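Local coordinates for aggregation suppressing protein (Salmonella enterica subsp. enterica serovar Typhimurium, PDB 4ZJ9) that is a small heat shock protein of the Hsp20 family that probably acts as a chaperone, suppressing the aggregation of other proteins under stress, at residues Glu74-Gly78 with Asn79-Thr83. Sequence-based numbering, arbitrary orientation.
Sequences ETVGG and NLNIT
Asn81 lies across from Glu74, and its side chain can be followed outward atom by atom. CB sits 3.8 Å from Glu74 O; Glu74 OE2 comes no nearer to it than 4.2 Å and lies about as close to Asn81 ND2, a loose contact. The first torsion swings CG away from the carbonyl carbon, to the side of the backbone N, and the rotation of the amide (chi2 -44°) then turns its two branches to different neighbours. ND2 turns back toward the 74-76 strand and rests 4.1 Å from Val76 CB, a van der Waals contact; OD1 is hydrogen-bonded to Ser110 on the next strand, 107-112. The carboxylate of Glu74 is turned nearly perpendicular to this amide, their planes 83° apart. The backbones that carry these side chains pair as a two-residue beta hairpin of the alpha-crystallin domain, closed by a type I' turn from Val76 to Asn79 with Gly77 and Gly78 at its corners, both at positive phi. Two reciprocal pairs of hydrogen bonds hold the hairpin together. Asn81 N to Glu74 O is 2.8 Å and almost straight, and Glu74 N answers to Asn81 O. At the turn, Val76 N meets Asn79 O at 2.8 Å, whereas Asn79 N reaches Val76 O from well above the carbonyl plane (57° out). Asn79 OD1 bonds to Ser112, much as Asn81 uses Ser110. On the opposite face Leu80 CD1 comes to 4.2 Å from Thr75 CG2, and both side chains rest on Val119 of the facing sheet of the sandwich.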
ATOM      1  N   GLU A  74      12.309 -16.126   1.574  1.00 48.25           N
ATOM      2  CA  GLU A  74      13.270 -17.213   1.692  1.00 56.64           C
ATOM      3  C   GLU A  74      13.100 -18.070   0.455  1.00 56.35           C
ATOM      4  O   GLU A  74      11.999 -18.160  -0.121  1.00 55.85           O
ATOM      5  CB  GLU A  74      13.057 -18.024   2.969  1.00 65.28           C
ATOM      6  CG  GLU A  74      11.979 -19.090   2.830  1.00 76.14           C
ATOM      7  CD  GLU A  74      11.506 -19.667   4.162  1.00 88.00           C
ATOM      8  OE1 GLU A  74      12.364 -19.990   5.027  1.00 85.43           O
ATOM      9  OE2 GLU A  74      10.263 -19.799   4.326  1.00 97.71           O
ATOM     10  N   THR A  75      14.218 -18.637   0.021  1.00 53.40           N
ATOM     11  CA  THR A  75      14.262 -19.562  -1.115  1.00 53.46           C
ATOM     12  C   THR A  75      14.436 -20.959  -0.472  1.00 57.44           C
ATOM     13  O   THR A  75      15.343 -21.178   0.294  1.00 62.94           O
ATOM     14  CB  THR A  75      15.436 -19.179  -2.045  1.00 58.84           C
ATOM     15  OG1 THR A  75      16.541 -18.760  -1.236  1.00 79.67           O
ATOM     16  CG2 THR A  75      15.102 -17.966  -2.931  1.00 51.85           C
ATOM     17  N   VAL A  76      13.511 -21.862  -0.732  1.00 58.15           N
ATOM     18  CA  VAL A  76      13.506 -23.176  -0.144  1.00 66.22           C
ATOM     19  C   VAL A  76      13.053 -24.218  -1.177  1.00 68.67           C
ATOM     20  O   VAL A  76      11.947 -24.143  -1.705  1.00 71.98           O
ATOM     21  CB  VAL A  76      12.588 -23.160   1.076  1.00 72.05           C
ATOM     22  CG1 VAL A  76      11.858 -24.485   1.267  1.00 82.24           C
ATOM     23  CG2 VAL A  76      13.402 -22.798   2.299  1.00 76.67           C
ATOM     24  N   GLY A  77      13.911 -25.203  -1.454  1.00 78.95           N
ATOM     25  CA  GLY A  77      13.564 -26.301  -2.367  1.00 77.70           C
ATOM     26  C   GLY A  77      13.142 -25.787  -3.733  1.00 73.44           C
ATOM     27  O   GLY A  77      12.206 -26.316  -4.374  1.00 74.60           O
ATOM     28  N   GLY A  78      13.827 -24.734  -4.175  1.00 62.98           N
ATOM     29  CA  GLY A  78      13.528 -24.150  -5.479  1.00 64.90           C
ATOM     30  C   GLY A  78      12.324 -23.210  -5.549  1.00 55.14           C
ATOM     31  O   GLY A  78      12.034 -22.685  -6.614  1.00 59.48           O
ATOM     32  N   ASN A  79      11.593 -23.042  -4.447  1.00 53.89           N
ATOM     33  CA  ASN A  79      10.516 -22.036  -4.402  1.00 55.20           C
ATOM     34  C   ASN A  79      10.892 -20.804  -3.536  1.00 48.19           C
ATOM     35  O   ASN A  79      11.562 -20.908  -2.529  1.00 46.74           O
ATOM     36  CB  ASN A  79       9.157 -22.679  -4.014  1.00 58.46           C
ATOM     37  CG  ASN A  79       8.838 -23.934  -4.865  1.00 67.25           C
ATOM     38  OD1 ASN A  79       8.783 -23.883  -6.099  1.00 62.78           O
ATOM     39  ND2 ASN A  79       8.645 -25.059  -4.199  1.00 73.29           N
ATOM     40  N   LEU A  80      10.442 -19.644  -4.010  1.00 46.79           N
ATOM     41  CA  LEU A  80      10.545 -18.346  -3.330  1.00 44.00           C
ATOM     42  C   LEU A  80       9.276 -18.186  -2.555  1.00 44.76           C
ATOM     43  O   LEU A  80       8.183 -18.215  -3.155  1.00 46.22           O
ATOM     44  CB  LEU A  80      10.616 -17.217  -4.355  1.00 45.74           C
ATOM     45  CG  LEU A  80      10.506 -15.807  -3.768  1.00 47.00           C
ATOM     46  CD1 LEU A  80      11.631 -15.552  -2.768  1.00 49.87           C
ATOM     47  CD2 LEU A  80      10.555 -14.807  -4.892  1.00 47.94           C
ATOM     48  N   ASN A  81       9.426 -17.985  -1.243  1.00 41.64           N
ATOM     49  CA  ASN A  81       8.313 -17.870  -0.336  1.00 44.90           C
ATOM     50  C   ASN A  81       8.384 -16.499   0.288  1.00 43.05           C
ATOM     51  O   ASN A  81       9.446 -16.086   0.787  1.00 41.25           O
ATOM     52  CB  ASN A  81       8.343 -18.949   0.734  1.00 48.52           C
ATOM     53  CG  ASN A  81       8.127 -20.338   0.154  1.00 56.66           C
ATOM     54  OD1 ASN A  81       7.235 -20.556  -0.723  1.00 57.24           O
ATOM     55  ND2 ASN A  81       8.941 -21.288   0.615  1.00 69.15           N
ATOM     56  N   ILE A  82       7.290 -15.780   0.178  1.00 42.32           N
ATOM     57  CA  ILE A  82       7.155 -14.468   0.773  1.00 44.14           C
ATOM     58  C   ILE A  82       6.068 -14.573   1.828  1.00 44.03           C
ATOM     59  O   ILE A  82       4.917 -14.830   1.507  1.00 44.73           O
ATOM     60  CB  ILE A  82       6.693 -13.416  -0.253  1.00 46.34           C
ATOM     61  CG1 ILE A  82       7.464 -13.458  -1.579  1.00 50.25           C
ATOM     62  CG2 ILE A  82       6.652 -12.004   0.409  1.00 49.94           C
ATOM     63  CD1 ILE A  82       8.908 -13.105  -1.498  1.00 59.88           C
ATOM     64  N   THR A  83       6.421 -14.328   3.080  1.00 44.41           N
ATOM     65  CA  THR A  83       5.494 -14.513   4.194  1.00 48.56           C
ATOM     66  C   THR A  83       5.319 -13.238   4.964  1.00 47.20           C
ATOM     67  O   THR A  83       6.280 -12.620   5.378  1.00 47.19           O
ATOM     68  CB  THR A  83       6.042 -15.547   5.190  1.00 50.63           C
ATOM     69  OG1 THR A  83       6.392 -16.729   4.471  1.00 60.23           O
ATOM     70  CG2 THR A  83       5.008 -15.872   6.252  1.00 55.45           C
TER